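Local coordinates for protein cohesin (Archaeoglobus fulgidus, PDB 2XDH) that is a non-cellulosomal cohesin module of a larger archaeal protein and probably recognises a dockerin partner, at residues Glu46-Gly51 / Phe59-Glu64. Residues are numbered along the deposited sequence; the frame is centred on the assembly and turned at random.
Sequences EDVLQG and FDYQVE. Unlike the reference sequence in segment 59-64: Gln-62 (reference Asn).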
loop_
_atom_site.group_PDB
_atom_site.type_symbol
_atom_site.label_atom_id
_atom_site.label_comp_id
_atom_site.label_asym_id
_atom_site.label_seq_id
_atom_site.Cartn_x
_atom_site.Cartn_y
_atom_site.Cartn_z
ATOM N N GLU A 46 -31.929 -16.116 11.561
ATOM C CA GLU A 46 -32.489 -15.506 12.773
ATOM C C GLU A 46 -31.967 -14.078 12.984
ATOM O O GLU A 46 -32.674 -13.211 13.499
ATOM C CB GLU A 46 -32.183 -16.360 14.012
ATOM C CG GLU A 46 -32.657 -17.810 13.931
ATOM C CD GLU A 46 -34.145 -17.979 14.226
ATOM O OE1 GLU A 46 -34.721 -18.991 13.780
ATOM O OE2 GLU A 46 -34.737 -17.113 14.909
ATOM N N ASP A 47 -30.723 -13.824 12.601
ATOM C CA ASP A 47 -30.174 -12.478 12.740
ATOM C C ASP A 47 -28.926 -12.336 11.884
ATOM O O ASP A 47 -28.305 -13.331 11.506
ATOM C CB ASP A 47 -29.851 -12.175 14.207
ATOM C CG ASP A 47 -29.845 -10.680 14.515
ATOM O OD1 ASP A 47 -30.177 -9.866 13.619
ATOM O OD2 ASP A 47 -29.525 -10.325 15.669
ATOM N N VAL A 48 -28.579 -11.093 11.574
ATOM C CA VAL A 48 -27.357 -10.769 10.844
ATOM C C VAL A 48 -26.677 -9.650 11.621
ATOM O O VAL A 48 -27.263 -8.576 11.806
ATOM C CB VAL A 48 -27.668 -10.288 9.420
ATOM C CG1 VAL A 48 -26.389 -9.912 8.673
ATOM C CG2 VAL A 48 -28.456 -11.359 8.638
ATOM N N LEU A 49 -25.456 -9.906 12.088
ATOM C CA LEU A 49 -24.766 -8.983 12.986
ATOM C C LEU A 49 -23.461 -8.498 12.366
ATOM O O LEU A 49 -22.816 -9.231 11.616
ATOM C CB LEU A 49 -24.456 -9.677 14.315
ATOM C CG LEU A 49 -25.611 -10.142 15.204
ATOM C CD1 LEU A 49 -25.081 -10.881 16.419
ATOM C CD2 LEU A 49 -26.463 -8.973 15.637
ATOM N N GLN A 50 -23.086 -7.258 12.678
ATOM C CA GLN A 50 -21.786 -6.710 12.283
ATOM C C GLN A 50 -20.675 -7.586 12.839
ATOM O O GLN A 50 -20.843 -8.238 13.874
ATOM C CB GLN A 50 -21.643 -5.241 12.747
ATOM C CG GLN A 50 -22.399 -4.260 11.850
ATOM C CD GLN A 50 -22.909 -3.027 12.581
ATOM O OE1 GLN A 50 -23.942 -3.077 13.241
ATOM N NE2 GLN A 50 -22.198 -1.906 12.444
ATOM N N GLY A 51 -19.544 -7.606 12.141
ATOM C CA GLY A 51 -18.411 -8.421 12.537
ATOM C C GLY A 51 -17.315 -7.597 13.180
ATOM O O GLY A 51 -17.541 -6.434 13.530
ATOM N N PHE A 59 -23.876 -0.266 7.903
ATOM C CA PHE A 59 -24.154 -1.682 7.650
ATOM C C PHE A 59 -25.635 -1.944 7.328
ATOM O O PHE A 59 -26.514 -1.547 8.087
ATOM C CB PHE A 59 -23.732 -2.473 8.889
ATOM C CG PHE A 59 -23.890 -3.972 8.759
ATOM C CD1 PHE A 59 -22.927 -4.733 8.126
ATOM C CD2 PHE A 59 -24.983 -4.616 9.325
ATOM C CE1 PHE A 59 -23.064 -6.117 8.018
ATOM C CE2 PHE A 59 -25.134 -5.989 9.219
ATOM C CZ PHE A 59 -24.166 -6.744 8.567
ATOM N N ASP A 60 -25.913 -2.586 6.192
ATOM C CA ASP A 60 -27.299 -2.916 5.830
ATOM C C ASP A 60 -27.393 -4.364 5.385
ATOM O O ASP A 60 -26.446 -4.911 4.822
ATOM C CB ASP A 60 -27.810 -2.022 4.702
ATOM C CG ASP A 60 -28.110 -0.617 5.161
ATOM O OD1 ASP A 60 -29.085 -0.446 5.920
ATOM O OD2 ASP A 60 -27.379 0.313 4.753
ATOM N N TYR A 61 -28.534 -4.995 5.638
ATOM C CA TYR A 61 -28.755 -6.326 5.095
ATOM C C TYR A 61 -30.227 -6.526 4.792
ATOM O O TYR A 61 -31.091 -5.885 5.384
ATOM C CB TYR A 61 -28.253 -7.420 6.039
ATOM C CG TYR A 61 -29.046 -7.535 7.332
ATOM C CD1 TYR A 61 -30.104 -8.433 7.450
ATOM C CD2 TYR A 61 -28.728 -6.748 8.438
ATOM C CE1 TYR A 61 -30.830 -8.543 8.641
ATOM C CE2 TYR A 61 -29.447 -6.850 9.630
ATOM C CZ TYR A 61 -30.496 -7.746 9.720
ATOM O OH TYR A 61 -31.190 -7.840 10.899
ATOM N N GLN A 62 -30.509 -7.412 3.855
ATOM C CA GLN A 62 -31.886 -7.723 3.521
ATOM C C GLN A 62 -31.973 -9.202 3.200
ATOM O O GLN A 62 -31.220 -9.707 2.367
ATOM C CB GLN A 62 -32.362 -6.865 2.343
ATOM C CG GLN A 62 -33.608 -7.395 1.627
ATOM C CD GLN A 62 -34.848 -7.399 2.506
ATOM O OE1 GLN A 62 -35.937 -7.775 2.061
ATOM N NE2 GLN A 62 -34.693 -6.981 3.758
ATOM N N VAL A 63 -32.868 -9.902 3.889
ATOM C CA VAL A 63 -33.033 -11.337 3.673
ATOM C C VAL A 63 -34.222 -11.569 2.762
ATOM O O VAL A 63 -35.345 -11.218 3.110
ATOM C CB VAL A 63 -33.266 -12.088 4.991
ATOM C CG1 VAL A 63 -33.494 -13.579 4.725
ATOM C CG2 VAL A 63 -32.100 -11.876 5.946
ATOM N N GLU A 64 -33.975 -12.145 1.592
ATOM C CA GLU A 64 -35.049 -12.430 0.651
ATOM C C GLU A 64 -34.872 -13.801 0.029
ATOM O O GLU A 64 -33.901 -14.061 -0.679
ATOM C CB GLU A 64 -35.151 -11.343 -0.425
ATOM C CG GLU A 64 -33.863 -11.054 -1.181
ATOM C CD GLU A 64 -33.963 -9.799 -2.037
ATOM O OE1 GLU A 64 -34.820 -8.937 -1.737
ATOM O OE2 GLU A 64 -33.189 -9.677 -3.010
#
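Val-48 and Gln-50 pack against the rings of Tyr-61 and Phe-59 in a side-chain contact between two edge strands on opposite layers of the cohesin beta-sandwich. The strands run nearly antiparallel, at 163°, but their axes come no closer than 8.5 Å and no hydrogen bond links them, so the join is made mainly by side chains, with Val-48 O also touching the Tyr-61 ring at CE2. Val-48 sits squarely over the Tyr-61 ring: CB lies 3.5 Å from the ring centroid, a CH-pi contact almost on the normal, and CG2 reaches Tyr-61 CD1 at 3.6 Å. Tyr-61 gets there by placing CG between its own backbone N and carbonyl carbon (chi1 68°), which lays the ring alongside strand 46-50 and brings its hydroxyl near the Asp-47 carboxylate. The other methyl of Val-48 turns to the second ring, CG1 meeting the edge of Phe-59 at CZ, 3.9 Å away. Over one face of that ring lies Gln-50, whose CG is 3.4 Å from Phe-59 CG, displaced toward the rim; its amide runs almost parallel to the ring, 9° between planes, while NE2 is hydrogen-bonded to Thr-54 O. Replacing Phe-59 by an alanine would probably open a gap beside Gln-50 CG and take away one of the two rings that Val-48 CG1 touches. Strand 43-50 pairs with strand 82-91, where Glu-46 and Asp-47 form a classic beta bulge opposite Lys-88, and strand 58-64 with strand 67-74; Phe-85, Ile-68, Val-70 and Ile-72 from these partners continue the apolar packing.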